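Local coordinates for SusD superfamily protein (Bacteroides thetaiotaomicron, PDB 3MCX) that is of uncharacterised function but, as a SusD-family outer-membrane protein, probably helps capture glycans at the cell surface, and binds zinc ions in the crystal, at residues L131-L136 against E177-D182. Numbering follows the deposited sequence. Where two conformers were deposited one is given.
Sequences LSLFNL and EQVVSD. With ZN (zinc ion), chain B.
Phe134 and Val179 mark the closest backbone approach, their CA atoms 6.1 Å apart, where segments 131-136 of helix 115-140 and 177-182 of helix 172-186 run nearly antiparallel, at 156° with axes 8.6 Å apart. This is helix-on-helix packing within the helical part of a SusD-family protein, whose fold is related to tetratricopeptide repeats; no hydrogen bond crosses between the segments, where contact is by apolar side-chain atoms. Val179 carries the largest share of the contact. Its CG2 lies against the backbone of the other helix, 3.5 Å from Phe134 N, while both methyls rest against Phe134 CB. The Phe134 ring takes no part here; it leads away to Arg210 and Val211 of helix 201-214, and Val211 also touches Val179, so the three helices share one buried seam. Leu133 directs its CB toward the partner helix and lays CG at 3.9 Å from Val179 CG2. With CG anti to the backbone N (chi1 177°), the leucine reaches out for CD2 to touch Gln178 CB at 3.6 Å and also Gln178 CG, the two side chains crossing at about a right angle. Beyond CG the glutamine bends at chi2, turning its amide away from helix 115-140 and along its own helix, where NE2 donates to Asp182 OD1 at 2.8 Å. Losing CG and the amide to an alanine here would probably thin the packing on Leu133 CD2 and leave Asp182 OD1 without this donor. Asp182 also joins the two helices through a salt bridge from OD2 to Arg129. Glu177 extends away from the interface and binds a zinc ion through OE1 at 1.9 Å, alongside a water. Asp182 OD1 lies in the Gln178 amide plane, but the bond is bent and NE2 sits 44° above the carboxylate plane.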
ATOM      1  N   LEU A 131      -8.009   3.663  -7.853  1.00  6.92           N
ATOM      2  CA  LEU A 131      -7.164   3.229  -6.736  1.00  6.96           C
ATOM      3  C   LEU A 131      -8.012   2.661  -5.587  1.00  6.91           C
ATOM      4  O   LEU A 131      -7.670   1.631  -4.999  1.00  6.63           O
ATOM      5  CB  LEU A 131      -6.349   4.415  -6.253  1.00  7.11           C
ATOM      6  CG  LEU A 131      -5.369   4.184  -5.120  1.00  8.50           C
ATOM      7  CD1 LEU A 131      -4.429   3.027  -5.445  1.00  8.25           C
ATOM      8  CD2 LEU A 131      -4.584   5.513  -4.863  1.00  9.09           C
ATOM      9  N   SER A 132      -9.136   3.326  -5.317  1.00  6.26           N
ATOM     10  CA  SER A 132     -10.019   2.894  -4.248  1.00  6.19           C
ATOM     11  C   SER A 132     -10.607   1.503  -4.544  1.00  6.31           C
ATOM     12  O   SER A 132     -10.615   0.637  -3.684  1.00  7.50           O
ATOM     13  CB  SER A 132     -11.058   3.958  -3.984  1.00  7.20           C
ATOM     14  OG  SER A 132     -10.459   5.163  -3.484  1.00  7.38           O
ATOM     15  N   LEU A 133     -11.099   1.295  -5.771  1.00  6.13           N
ATOM     16  CA  LEU A 133     -11.672  -0.001  -6.127  1.00  6.70           C
ATOM     17  C   LEU A 133     -10.565  -1.066  -6.044  1.00  6.97           C
ATOM     18  O   LEU A 133     -10.818  -2.181  -5.562  1.00  6.58           O
ATOM     19  CB  LEU A 133     -12.287   0.055  -7.509  1.00  6.28           C
ATOM     20  CG  LEU A 133     -12.858  -1.279  -8.027  1.00  6.41           C
ATOM     21  CD1 LEU A 133     -13.876  -1.915  -7.084  1.00  7.56           C
ATOM     22  CD2 LEU A 133     -13.446  -1.118  -9.457  1.00  7.88           C
ATOM     23  N   PHE A 134      -9.347  -0.758  -6.496  1.00  6.69           N
ATOM     24  CA  PHE A 134      -8.213  -1.680  -6.400  1.00  7.18           C
ATOM     25  C   PHE A 134      -7.966  -2.095  -4.947  1.00  7.45           C
ATOM     26  O   PHE A 134      -7.794  -3.273  -4.642  1.00  7.57           O
ATOM     27  CB  PHE A 134      -6.969  -1.011  -7.008  1.00  7.05           C
ATOM     28  CG  PHE A 134      -5.702  -1.818  -6.927  1.00  6.44           C
ATOM     29  CD1 PHE A 134      -5.587  -3.025  -7.566  1.00  7.97           C
ATOM     30  CD2 PHE A 134      -4.604  -1.333  -6.248  1.00  7.69           C
ATOM     31  CE1 PHE A 134      -4.396  -3.729  -7.540  1.00  9.02           C
ATOM     32  CE2 PHE A 134      -3.418  -2.051  -6.201  1.00  8.00           C
ATOM     33  CZ  PHE A 134      -3.311  -3.226  -6.856  1.00  8.84           C
ATOM     34  N   ASN A 135      -7.927  -1.106  -4.053  1.00  7.51           N
ATOM     35  CA  ASN A 135      -7.715  -1.368  -2.628  1.00  7.82           C
ATOM     36  C   ASN A 135      -8.765  -2.289  -2.043  1.00  7.14           C
ATOM     37  O   ASN A 135      -8.445  -3.231  -1.309  1.00  7.21           O
ATOM     38  CB  ASN A 135      -7.642  -0.044  -1.874  1.00  7.11           C
ATOM     39  CG  ASN A 135      -6.339   0.711  -2.158  1.00  7.52           C
ATOM     40  OD1 ASN A 135      -5.275   0.095  -2.319  1.00  7.95           O
ATOM     41  ND2 ASN A 135      -6.411   2.047  -2.192  1.00  7.35           N
ATOM     42  N   LEU A 136     -10.043  -2.045  -2.359  1.00  6.56           N
ATOM     43  CA  LEU A 136     -11.093  -2.943  -1.884  1.00  6.01           C
ATOM     44  C   LEU A 136     -10.936  -4.369  -2.446  1.00  6.28           C
ATOM     45  O   LEU A 136     -11.133  -5.346  -1.748  1.00  6.75           O
ATOM     46  CB  LEU A 136     -12.472  -2.409  -2.249  1.00  6.40           C
ATOM     47  CG  LEU A 136     -12.928  -1.204  -1.420  1.00  7.08           C
ATOM     48  CD1 LEU A 136     -13.985  -0.430  -2.178  1.00  8.30           C
ATOM     49  CD2 LEU A 136     -13.435  -1.664  -0.058  1.00  7.34           C
ATOM     50  N   GLU A 177     -10.573  -4.613 -14.368  1.00  5.58           N
ATOM     51  CA  GLU A 177     -10.880  -3.922 -15.645  1.00  6.37           C
ATOM     52  C   GLU A 177     -11.291  -2.484 -15.367  1.00  6.92           C
ATOM     53  O   GLU A 177     -10.852  -1.567 -16.044  1.00  6.43           O
ATOM     54  CB  GLU A 177     -11.996  -4.590 -16.396  1.00  6.34           C
ATOM     55  CG  GLU A 177     -11.631  -5.850 -17.078  1.00  7.93           C
ATOM     56  CD  GLU A 177     -12.847  -6.450 -17.769  1.00  8.64           C
ATOM     57  OE1 GLU A 177     -14.011  -6.127 -17.372  1.00  8.12           O
ATOM     58  OE2 GLU A 177     -12.632  -7.223 -18.736  1.00  9.85           O
ATOM     59  N   GLN A 178     -12.120  -2.288 -14.349  1.00  6.21           N
ATOM     60  CA  GLN A 178     -12.587  -0.918 -14.035  1.00  6.47           C
ATOM     61  C   GLN A 178     -11.460  -0.055 -13.466  1.00  6.56           C
ATOM     62  O   GLN A 178     -11.383   1.141 -13.822  1.00  6.95           O
ATOM     63  CB  GLN A 178     -13.782  -0.966 -13.078  1.00  6.83           C
ATOM     64  CG  GLN A 178     -14.444   0.372 -12.839  1.00  7.02           C
ATOM     65  CD  GLN A 178     -15.070   0.930 -14.078  1.00  8.28           C
ATOM     66  OE1 GLN A 178     -15.934   0.299 -14.697  1.00  9.55           O
ATOM     67  NE2 GLN A 178     -14.657   2.141 -14.456  1.00 11.67           N
ATOM     68  N   VAL A 179     -10.591  -0.665 -12.640  1.00  6.10           N
ATOM     69  CA  VAL A 179      -9.450   0.050 -12.110  1.00  6.86           C
ATOM     70  C   VAL A 179      -8.558   0.561 -13.234  1.00  6.88           C
ATOM     71  O   VAL A 179      -8.181   1.740 -13.279  1.00  6.61           O
ATOM     72  CB  VAL A 179      -8.623  -0.846 -11.212  1.00  6.72           C
ATOM     73  CG1 VAL A 179      -7.284  -0.158 -10.833  1.00  7.52           C
ATOM     74  CG2 VAL A 179      -9.448  -1.252  -9.954  1.00  7.47           C
ATOM     75  N   VAL A 180      -8.204  -0.359 -14.132  1.00  7.40           N
ATOM     76  CA  VAL A 180      -7.350  -0.041 -15.276  1.00  7.21           C
ATOM     77  C   VAL A 180      -7.991   1.018 -16.170  1.00  7.33           C
ATOM     78  O   VAL A 180      -7.327   1.969 -16.596  1.00  8.26           O
ATOM     79  CB  VAL A 180      -6.996  -1.322 -16.073  1.00  7.68           C
ATOM     80  CG1 VAL A 180      -6.301  -0.971 -17.404  1.00  7.06           C
ATOM     81  CG2 VAL A 180      -6.060  -2.248 -15.203  1.00  7.53           C
ATOM     82  N   SER A 181      -9.276   0.888 -16.429  1.00  6.73           N
ATOM     83  CA  SER A 181      -9.990   1.875 -17.223  0.50  6.72           C
ATOM     84  C   SER A 181      -9.907   3.281 -16.597  1.00  6.71           C
ATOM     85  O   SER A 181      -9.604   4.281 -17.278  1.00  6.83           O
ATOM     86  CB  SER A 181     -11.453   1.450 -17.347  0.50  6.79           C
ATOM     87  OG  SER A 181     -12.215   2.355 -18.124  0.50  8.27           O
ATOM     88  N   ASP A 182     -10.223   3.371 -15.317  1.00  6.89           N
ATOM     89  CA  ASP A 182     -10.220   4.669 -14.627  1.00  7.13           C
ATOM     90  C   ASP A 182      -8.845   5.322 -14.665  1.00  7.72           C
ATOM     91  O   ASP A 182      -8.707   6.489 -15.000  1.00  7.71           O
ATOM     92  CB  ASP A 182     -10.686   4.527 -13.191  1.00  7.14           C
ATOM     93  CG  ASP A 182     -12.183   4.264 -13.066  1.00  7.70           C
ATOM     94  OD1 ASP A 182     -12.897   4.300 -14.071  1.00  9.92           O
ATOM     95  OD2 ASP A 182     -12.628   4.060 -11.904  1.00  8.74           O
TER
HETATM   96 ZN    ZN B   1     -15.625  -6.747 -18.198  0.80 12.14          ZN
HETATM   97  O   HOH W   1     -16.703  -5.861 -16.774  1.00  8.09           O